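Local coordinates for protein glycine betaine/carnitine/choline ABC transporter (Staphylococcus aureus subsp. aureus Mu50, PDB 3O66) that probably binds glycine betaine, carnitine, choline or a related quaternary-ammonium compound as the substrate-binding component of an ABC-type uptake system, at residues Ser19-Ile23 against Leu256-Asp261; Ile84-Ala90 against Gln215-Pro219; Leu136-Lys141 against Phe168-Thr172. All coordinates share one frame; numbering follows the deposited sequence.

Contact 1: Ser19-Ile23 against Leu256-Asp261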
loop_
_atom_site.group_PDB
_atom_site.type_symbol
_atom_site.label_atom_id
_atom_site.label_comp_id
_atom_site.label_asym_id
_atom_site.label_seq_id
_atom_site.Cartn_x
_atom_site.Cartn_y
_atom_site.Cartn_z
ATOM N N SER A 19 -1.646 -3.693 -9.680
ATOM C CA SER A 19 -0.748 -2.798 -10.424
ATOM C C SER A 19 0.301 -2.196 -9.504
ATOM O O SER A 19 1.452 -2.063 -9.877
ATOM C CB SER A 19 -1.521 -1.677 -11.121
ATOM O OG SER A 19 -2.391 -2.258 -12.061
ATOM N N GLU A 20 -0.108 -1.874 -8.287
ATOM C CA GLU A 20 0.780 -1.301 -7.319
ATOM C C GLU A 20 2.023 -2.168 -7.068
ATOM O O GLU A 20 3.172 -1.687 -7.142
ATOM C CB GLU A 20 0.025 -1.121 -6.014
ATOM C CG GLU A 20 0.863 -0.443 -4.958
ATOM C CD GLU A 20 0.006 0.095 -3.828
ATOM O OE1 GLU A 20 -0.814 0.999 -4.100
ATOM O OE2 GLU A 20 0.157 -0.392 -2.695
ATOM N N SER A 21 1.789 -3.437 -6.748
ATOM C CA SER A 21 2.885 -4.381 -6.549
ATOM C C SER A 21 3.723 -4.545 -7.820
ATOM O O SER A 21 4.972 -4.611 -7.757
ATOM C CB SER A 21 2.351 -5.723 -6.071
ATOM O OG SER A 21 3.394 -6.672 -6.043
ATOM N N GLN A 22 3.055 -4.593 -8.972
ATOM C CA GLN A 22 3.789 -4.786 -10.224
ATOM C C GLN A 22 4.663 -3.571 -10.571
ATOM O O GLN A 22 5.813 -3.739 -10.987
ATOM C CB GLN A 22 2.865 -5.191 -11.362
ATOM C CG GLN A 22 2.155 -6.526 -11.049
ATOM C CD GLN A 22 1.075 -6.854 -12.028
ATOM O OE1 GLN A 22 0.412 -5.963 -12.576
ATOM N NE2 GLN A 22 0.873 -8.150 -12.262
ATOM N N ILE A 23 4.122 -2.377 -10.389
ATOM C CA ILE A 23 4.896 -1.129 -10.571
ATOM C C ILE A 23 6.181 -1.123 -9.718
ATOM O O ILE A 23 7.305 -0.980 -10.259
ATOM C CB ILE A 23 4.025 0.140 -10.344
ATOM C CG1 ILE A 23 2.939 0.247 -11.421
ATOM C CG2 ILE A 23 4.919 1.501 -10.308
ATOM C CD1 ILE A 23 1.768 1.197 -11.035
ATOM N N LEU A 256 0.776 6.970 -9.844
ATOM C CA LEU A 256 1.409 5.864 -10.553
ATOM C C LEU A 256 0.377 4.791 -10.837
ATOM O O LEU A 256 0.314 4.260 -11.944
ATOM C CB LEU A 256 2.578 5.284 -9.725
ATOM C CG LEU A 256 3.776 6.230 -9.604
ATOM C CD1 LEU A 256 4.758 5.655 -8.571
ATOM C CD2 LEU A 256 4.454 6.505 -10.980
ATOM N N ASN A 257 -0.450 4.474 -9.843
ATOM C CA ASN A 257 -1.512 3.476 -10.081
ATOM C C ASN A 257 -2.443 3.912 -11.215
ATOM O O ASN A 257 -2.906 3.081 -12.007
ATOM C CB ASN A 257 -2.317 3.205 -8.827
ATOM C CG ASN A 257 -1.638 2.208 -7.918
ATOM O OD1 ASN A 257 -0.955 1.269 -8.389
ATOM N ND2 ASN A 257 -1.784 2.406 -6.612
ATOM N N TYR A 258 -2.710 5.212 -11.292
ATOM C CA TYR A 258 -3.598 5.746 -12.329
ATOM C C TYR A 258 -2.992 5.496 -13.714
ATOM O O TYR A 258 -3.712 5.169 -14.684
ATOM C CB TYR A 258 -3.839 7.242 -12.091
ATOM C CG TYR A 258 -4.656 7.980 -13.141
ATOM C CD1 TYR A 258 -5.805 7.424 -13.690
ATOM C CD2 TYR A 258 -4.303 9.279 -13.519
ATOM C CE1 TYR A 258 -6.569 8.120 -14.648
ATOM C CE2 TYR A 258 -5.049 9.986 -14.454
ATOM C CZ TYR A 258 -6.179 9.403 -15.013
ATOM O OH TYR A 258 -6.897 10.118 -15.935
ATOM N N GLU A 259 -1.675 5.658 -13.803
ATOM C CA GLU A 259 -0.949 5.475 -15.057
ATOM C C GLU A 259 -1.171 4.041 -15.566
ATOM O O GLU A 259 -1.305 3.825 -16.763
ATOM C CB GLU A 259 0.551 5.717 -14.851
ATOM C CG GLU A 259 0.950 7.173 -14.566
ATOM C CD GLU A 259 0.713 8.099 -15.729
ATOM O OE1 GLU A 259 1.311 7.896 -16.811
ATOM O OE2 GLU A 259 -0.072 9.058 -15.552
ATOM N N ALA A 260 -1.166 3.066 -14.654
ATOM C CA ALA A 260 -1.388 1.665 -15.063
ATOM C C ALA A 260 -2.865 1.274 -15.241
ATOM O O ALA A 260 -3.236 0.680 -16.240
ATOM C CB ALA A 260 -0.679 0.706 -14.123
ATOM N N ASP A 261 -3.704 1.658 -14.298
ATOM C CA ASP A 261 -5.108 1.220 -14.263
ATOM C C ASP A 261 -6.071 2.100 -15.032
ATOM O O ASP A 261 -7.025 1.598 -15.616
ATOM C CB ASP A 261 -5.598 1.111 -12.820
ATOM C CG ASP A 261 -4.931 -0.003 -12.059
ATOM O OD1 ASP A 261 -4.438 -0.981 -12.678
ATOM O OD2 ASP A 261 -4.891 0.115 -10.820
#
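Asn257 reaches across to Glu20 at the buried end of this helix crossing, where ND2 donates to Glu20 OE1 over 3.0 Å with an N-H...O angle of 158°. The acceptor lies in the amide plane and uses its anti lone pair, and carboxylate and amide are nearly coplanar, so the two flat groups meet in a common plane. With CG anti to the backbone N (chi1 -177°), the Glu20 chain runs out extended past the amide. Both groups have further partners. Thr198 OG1 also bonds Glu20 OE1, Tyr70 OH and Asn114 ND2 bond OE2, and Asn257 ND2 also bonds Thr198 O, so each carboxylate oxygen has two partners and the rotation of the group is probably fixed. The Asn257 side chain also lies about 3 Å from a bound acetate, probably from the crystallisation liquor. Beside this polar patch, Ile23 CD1 packs 4.0 Å from Ala260 CB and 4.4 Å from Leu256 CB, and also touches the backbone oxygen Leu256 O at 3.5 Å. Ala260 CB in turn lies 3.9 Å from Ser19 CB. The solvent side is sparser: there the exposed Asp261 meets Ser19 through one bond, OG to OD1, whose very short 2.5 Å is doubtful as an exact value. Asp261 thereby brings a carboxylate to the first turn of helix 19-35, where the helix dipole would probably stabilise negative charge. The short axis segments pass 9.5 Å apart at 105°, close to perpendicular. Pro267 and Val270 of helix 267-277 cover Ile23 and Leu256 respectively, while Glu20 reaches Tyr70 at the end of strand 65-70 and Thr198 just beyond strand 192-196, placing the crossing between both sheets, consistent with the interlobe region of a two-lobed substrate-binding protein.

Contact 2: Ile84-Ala90 against Gln215-Pro219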
loop_
_atom_site.group_PDB
_atom_site.type_symbol
_atom_site.label_atom_id
_atom_site.label_comp_id
_atom_site.label_asym_id
_atom_site.label_seq_id
_atom_site.Cartn_x
_atom_site.Cartn_y
_atom_site.Cartn_z
ATOM N N ILE A 84 -0.354 -3.004 16.286
ATOM C CA ILE A 84 0.093 -1.797 16.998
ATOM C C ILE A 84 -0.477 -0.580 16.248
ATOM O O ILE A 84 -0.311 -0.489 15.041
ATOM C CB ILE A 84 1.654 -1.725 17.081
ATOM C CG1 ILE A 84 2.191 -2.834 18.018
ATOM C CG2 ILE A 84 2.110 -0.326 17.548
ATOM C CD1 ILE A 84 3.714 -2.992 18.044
ATOM N N LYS A 85 -1.148 0.343 16.944
ATOM C CA LYS A 85 -1.739 1.512 16.243
ATOM C C LYS A 85 -0.746 2.612 15.871
ATOM O O LYS A 85 -0.902 3.226 14.816
ATOM C CB LYS A 85 -2.923 2.136 17.016
ATOM C CG LYS A 85 -4.116 1.194 17.282
ATOM C CD LYS A 85 -4.645 0.589 15.964
ATOM C CE LYS A 85 -5.996 -0.103 16.133
ATOM N NZ LYS A 85 -7.039 0.843 16.617
ATOM N N ASP A 86 0.231 2.890 16.745
ATOM C CA ASP A 86 1.204 3.962 16.504
ATOM C C ASP A 86 2.082 3.644 15.282
ATOM O O ASP A 86 2.661 2.560 15.214
ATOM C CB ASP A 86 2.115 4.147 17.734
ATOM C CG ASP A 86 3.175 5.223 17.511
ATOM O OD1 ASP A 86 2.793 6.408 17.383
ATOM O OD2 ASP A 86 4.385 4.899 17.461
ATOM N N PRO A 87 2.236 4.601 14.348
ATOM C CA PRO A 87 3.029 4.288 13.142
ATOM C C PRO A 87 4.493 3.870 13.416
ATOM O O PRO A 87 4.926 2.780 12.963
ATOM C CB PRO A 87 2.923 5.573 12.312
ATOM C CG PRO A 87 1.602 6.162 12.715
ATOM C CD PRO A 87 1.457 5.851 14.180
ATOM N N LYS A 88 5.230 4.698 14.160
ATOM C CA LYS A 88 6.618 4.387 14.482
ATOM C C LYS A 88 6.816 3.055 15.213
ATOM O O LYS A 88 7.690 2.283 14.841
ATOM C CB LYS A 88 7.301 5.520 15.236
ATOM C CG LYS A 88 7.593 6.777 14.391
ATOM C CD LYS A 88 8.513 7.780 15.150
ATOM C CE LYS A 88 7.905 8.281 16.474
ATOM N NZ LYS A 88 6.563 8.953 16.334
ATOM N N LYS A 89 6.022 2.787 16.244
ATOM C CA LYS A 89 6.193 1.550 17.039
ATOM C C LYS A 89 5.745 0.301 16.254
ATOM O O LYS A 89 6.303 -0.784 16.447
ATOM C CB LYS A 89 5.431 1.646 18.357
ATOM C CG LYS A 89 6.061 2.592 19.384
ATOM C CD LYS A 89 5.286 2.480 20.700
ATOM C CE LYS A 89 5.022 3.824 21.333
ATOM N NZ LYS A 89 5.782 4.027 22.600
ATOM N N ALA A 90 4.746 0.459 15.379
ATOM C CA ALA A 90 4.333 -0.636 14.502
ATOM C C ALA A 90 5.459 -1.001 13.546
ATOM O O ALA A 90 5.683 -2.187 13.273
ATOM C CB ALA A 90 3.055 -0.269 13.690
ATOM N N GLN A 215 -6.942 6.751 14.731
ATOM C CA GLN A 215 -6.184 5.522 14.432
ATOM C C GLN A 215 -7.011 4.256 14.669
ATOM O O GLN A 215 -6.549 3.304 15.339
ATOM C CB GLN A 215 -4.857 5.446 15.219
ATOM C CG GLN A 215 -3.939 6.630 14.998
ATOM C CD GLN A 215 -2.676 6.603 15.866
ATOM O OE1 GLN A 215 -2.659 6.061 16.992
ATOM N NE2 GLN A 215 -1.613 7.203 15.346
ATOM N N PHE A 216 -8.236 4.262 14.158
ATOM C CA PHE A 216 -9.080 3.088 14.186
ATOM C C PHE A 216 -8.418 1.977 13.386
ATOM O O PHE A 216 -8.497 0.823 13.779
ATOM C CB PHE A 216 -10.462 3.399 13.606
ATOM C CG PHE A 216 -11.340 2.190 13.471
ATOM C CD1 PHE A 216 -11.902 1.590 14.594
ATOM C CD2 PHE A 216 -11.582 1.638 12.223
ATOM C CE1 PHE A 216 -12.705 0.440 14.476
ATOM C CE2 PHE A 216 -12.383 0.507 12.089
ATOM C CZ PHE A 216 -12.950 -0.099 13.224
ATOM N N PHE A 217 -7.776 2.333 12.265
ATOM C CA PHE A 217 -7.019 1.362 11.494
ATOM C C PHE A 217 -5.551 1.346 11.868
ATOM O O PHE A 217 -4.962 2.401 12.178
ATOM C CB PHE A 217 -7.118 1.628 9.995
ATOM C CG PHE A 217 -8.532 1.620 9.452
ATOM C CD1 PHE A 217 -9.256 0.428 9.364
ATOM C CD2 PHE A 217 -9.109 2.800 8.965
ATOM C CE1 PHE A 217 -10.567 0.420 8.823
ATOM C CE2 PHE A 217 -10.422 2.804 8.448
ATOM C CZ PHE A 217 -11.136 1.608 8.374
ATOM N N PRO A 218 -4.933 0.155 11.823
ATOM C CA PRO A 218 -3.514 0.141 12.126
ATOM C C PRO A 218 -2.763 0.604 10.874
ATOM O O PRO A 218 -3.377 0.716 9.812
ATOM C CB PRO A 218 -3.239 -1.334 12.460
ATOM C CG PRO A 218 -4.291 -2.087 11.665
ATOM C CD PRO A 218 -5.497 -1.203 11.663
ATOM N N PRO A 219 -1.458 0.898 11.000
ATOM C CA PRO A 219 -0.688 1.335 9.821
ATOM C C PRO A 219 -0.510 0.223 8.807
ATOM O O PRO A 219 -0.411 -0.960 9.169
ATOM C CB PRO A 219 0.694 1.697 10.380
ATOM C CG PRO A 219 0.583 1.598 11.859
ATOM C CD PRO A 219 -0.673 0.912 12.246
HETATM O O HOH W 1 -2.816 3.729 12.702
HETATM O O HOH W 2 0.403 7.456 17.382
#
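Lys85 NZ is gripped by two successive carbonyls: it donates to Gln215 O over 2.8 Å and to Phe216 O over 3.2 Å. The two bonds differ in geometry. Gln215 O is approached in its carbonyl plane with a C=O...N angle of 147°, whereas for Phe216 O the ammonium stands above the plane, 59° out of it and not on a lone pair, which marks the second bond as the less directional. The lysine chain gets there by bending at chi2 (-56°) and again at chi4, which lays CD and CE alongside Gln215 O. Two waters extend the polar network. One donates both to Lys85 O, at 2.9 Å, and to Phe217 O, at 2.6 Å, tying backbone to backbone. The other donates to Asp86 OD1 at 2.6 Å and accepts from Gln215 NE2 at 2.9 Å, so the amide, which crosses Pro87 at about a right angle with NE2 next to its CD, reaches Asp86 through solvent. Asp86 OD2 accepts from Lys89 N, the capping bond that Asp86 makes from the N-cap position. The closest apolar contact is at Pro219, which sets CG against Ala90 CB at 3.6 Å and lays its ring beside the carbonyls of Ile84 and Lys85. The Asp212 carboxylate accepts from the backbone N of Phe216 and of Phe217, which probably steadies the backbone whose carbonyls receive the lysine. Residues 84-86 lead into helix 87-102, whose first turn is 87-90. Residues 215-219 belong to the connection from strand 208-209 of one sheet to strand 222-227 of the other, consistent with an interlobe crossing of a periplasmic-binding-protein-type fold; Phe216 packs against helix 159-166 and Phe217 against strand 116-120.

Contact 3: Leu136-Lys141 against Phe168-Thr172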
loop_
_atom_site.group_PDB
_atom_site.type_symbol
_atom_site.label_atom_id
_atom_site.label_comp_id
_atom_site.label_asym_id
_atom_site.label_seq_id
_atom_site.Cartn_x
_atom_site.Cartn_y
_atom_site.Cartn_z
ATOM N N LEU A 136 -16.672 14.229 9.850
ATOM C CA LEU A 136 -17.958 13.697 9.398
ATOM C C LEU A 136 -19.054 13.696 10.475
ATOM O O LEU A 136 -20.243 13.631 10.132
ATOM C CB LEU A 136 -17.793 12.268 8.881
ATOM C CG LEU A 136 -16.926 12.073 7.642
ATOM C CD1 LEU A 136 -16.616 10.591 7.445
ATOM C CD2 LEU A 136 -17.604 12.650 6.406
ATOM N N ALA A 137 -18.663 13.752 11.755
ATOM C CA ALA A 137 -19.596 13.525 12.873
ATOM C C ALA A 137 -20.924 14.279 12.759
ATOM O O ALA A 137 -21.985 13.671 12.923
ATOM C CB ALA A 137 -18.949 13.815 14.211
ATOM N N LYS A 138 -20.870 15.587 12.487
ATOM C CA LYS A 138 -22.098 16.429 12.491
ATOM C C LYS A 138 -23.054 16.068 11.354
ATOM O O LYS A 138 -24.250 16.377 11.411
ATOM C CB LYS A 138 -21.764 17.908 12.303
ATOM C CG LYS A 138 -21.299 18.677 13.508
ATOM C CD LYS A 138 -21.105 20.146 13.089
ATOM C CE LYS A 138 -20.192 20.889 14.036
ATOM N NZ LYS A 138 -20.933 21.233 15.262
ATOM N N HIS A 139 -22.511 15.444 10.316
ATOM C CA HIS A 139 -23.182 15.370 9.021
ATOM C C HIS A 139 -23.561 13.965 8.620
ATOM O O HIS A 139 -24.328 13.773 7.663
ATOM C CB HIS A 139 -22.263 15.944 7.936
ATOM C CG HIS A 139 -21.721 17.297 8.276
ATOM N ND1 HIS A 139 -22.530 18.400 8.434
ATOM C CD2 HIS A 139 -20.454 17.721 8.510
ATOM C CE1 HIS A 139 -21.788 19.449 8.747
ATOM N NE2 HIS A 139 -20.524 19.064 8.803
ATOM N N SER A 140 -22.988 12.988 9.324
ATOM C CA SER A 140 -23.023 11.592 8.863
ATOM C C SER A 140 -24.458 11.040 8.753
ATOM O O SER A 140 -24.749 10.233 7.867
ATOM C CB SER A 140 -22.103 10.721 9.736
ATOM O OG SER A 140 -22.580 10.650 11.077
ATOM N N LYS A 141 -25.358 11.546 9.598
ATOM C CA LYS A 141 -26.757 11.113 9.642
ATOM C C LYS A 141 -27.480 11.359 8.328
ATOM O O LYS A 141 -28.459 10.695 8.026
ATOM C CB LYS A 141 -27.518 11.803 10.776
ATOM C CG LYS A 141 -27.533 13.328 10.660
ATOM C CD LYS A 141 -28.161 13.993 11.871
ATOM C CE LYS A 141 -27.709 15.456 11.960
ATOM N NZ LYS A 141 -28.477 16.180 13.031
ATOM N N PHE A 168 -20.309 8.039 15.783
ATOM C CA PHE A 168 -21.377 8.444 14.866
ATOM C C PHE A 168 -21.711 7.345 13.844
ATOM O O PHE A 168 -20.977 6.358 13.715
ATOM C CB PHE A 168 -21.053 9.783 14.184
ATOM C CG PHE A 168 -19.805 9.765 13.334
ATOM C CD1 PHE A 168 -19.846 9.296 12.017
ATOM C CD2 PHE A 168 -18.600 10.250 13.835
ATOM C CE1 PHE A 168 -18.699 9.285 11.226
ATOM C CE2 PHE A 168 -17.433 10.256 13.035
ATOM C CZ PHE A 168 -17.481 9.758 11.745
ATOM N N ASP A 169 -22.838 7.499 13.155
ATOM C CA ASP A 169 -23.184 6.544 12.117
ATOM C C ASP A 169 -23.800 7.209 10.895
ATOM O O ASP A 169 -24.044 8.419 10.883
ATOM C CB ASP A 169 -23.984 5.338 12.667
ATOM C CG ASP A 169 -25.472 5.596 12.817
ATOM O OD1 ASP A 169 -25.907 6.763 12.894
ATOM O OD2 ASP A 169 -26.225 4.583 12.873
ATOM N N PHE A 170 -23.996 6.427 9.856
ATOM C CA PHE A 170 -24.398 6.988 8.599
ATOM C C PHE A 170 -25.877 6.830 8.343
ATOM O O PHE A 170 -26.505 5.883 8.821
ATOM C CB PHE A 170 -23.551 6.392 7.484
ATOM C CG PHE A 170 -22.158 6.943 7.449
ATOM C CD1 PHE A 170 -21.869 8.084 6.692
ATOM C CD2 PHE A 170 -21.148 6.360 8.203
ATOM C CE1 PHE A 170 -20.591 8.607 6.671
ATOM C CE2 PHE A 170 -19.870 6.881 8.188
ATOM C CZ PHE A 170 -19.588 7.995 7.425
ATOM N N GLY A 171 -26.437 7.765 7.577
ATOM C CA GLY A 171 -27.870 7.747 7.267
ATOM C C GLY A 171 -28.241 6.519 6.464
ATOM O O GLY A 171 -29.283 5.912 6.703
ATOM N N THR A 172 -27.374 6.181 5.511
ATOM C CA THR A 172 -27.493 4.993 4.672
ATOM C C THR A 172 -26.124 4.317 4.607
ATOM O O THR A 172 -25.104 4.997 4.513
ATOM C CB THR A 172 -27.920 5.381 3.233
ATOM O OG1 THR A 172 -29.124 6.160 3.308
ATOM C CG2 THR A 172 -28.158 4.115 2.334
#
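Ser140 meets Asp169, Phe170 and Gly171 through its hydroxyl, CB and carbonyl. The hydroxyl, placed between the backbone N and the carbonyl carbon (chi1 65°), donates to Asp169 O at 2.7 Å, approaching from above that carbonyl's plane. The backbone O of Ser140 accepts from Gly171 N at 3.0 Å, with an N-H...O angle of 140° that shows a bent bond, and also receives a CA-H...O contact from Phe170 CA at 3.3 Å. One serine thus contacts the backbone of three successive residues, two of them by hydrogen bonds. Meanwhile Ser140 CB lies over one face of the Phe170 ring, 4.2 Å from the centroid in a CH-pi contact, while Leu136 CD1 meets the same ring at its edge, 3.9 Å from CZ. A second aromatic is covered further along: Ala137 CA sits over a face of Phe168, 3.9 Å from its centroid, and Leu136 CB approaches Phe168 CZ at 3.8 Å. Leu136 therefore bridges the two rings, CB serving one and CD1 the other. The next shell positions these groups. Tyr159 OH hydrogen-bonds Phe170 N, Phe162 of helix 159-166 and Val192 of strand 192-196 touch the Phe170 side chain, and Val133 touches Phe168. Both segments are loops that lead into neighbouring parallel strands: residues 136-141 run toward strand 144-148, and Thr172 opens strand 172-176. Thr172 makes backbone hydrogen bonds with Leu143 and Leu145, so this contact, local to one lobe, lies just ahead of where strand 172-176, at the edge of its sheet, pairs with strand 144-148.

In the fold
Contact 1 is mostly buried and joins two helices; contact 2 is a surface contact of a helix start with a loop, and contact 3, about 28 Å from the chain centre, joins two loops and is partly buried. No two share a helix or strand. Contacts 1 and 2 lie on opposite sides of the chain's centre, their own centres about 25 Å apart; contact 1 reaches both sheets through Glu20, and contact 2 contains chain that runs from one sheet to the other. Contact 3 belongs to one sheet alone. The chemistry follows: side-chain amide and carboxylate in contact 1, lysine, carbonyls and bridging waters in contact 2, aromatic faces, a serine hydroxyl and a backbone bond in contact 3.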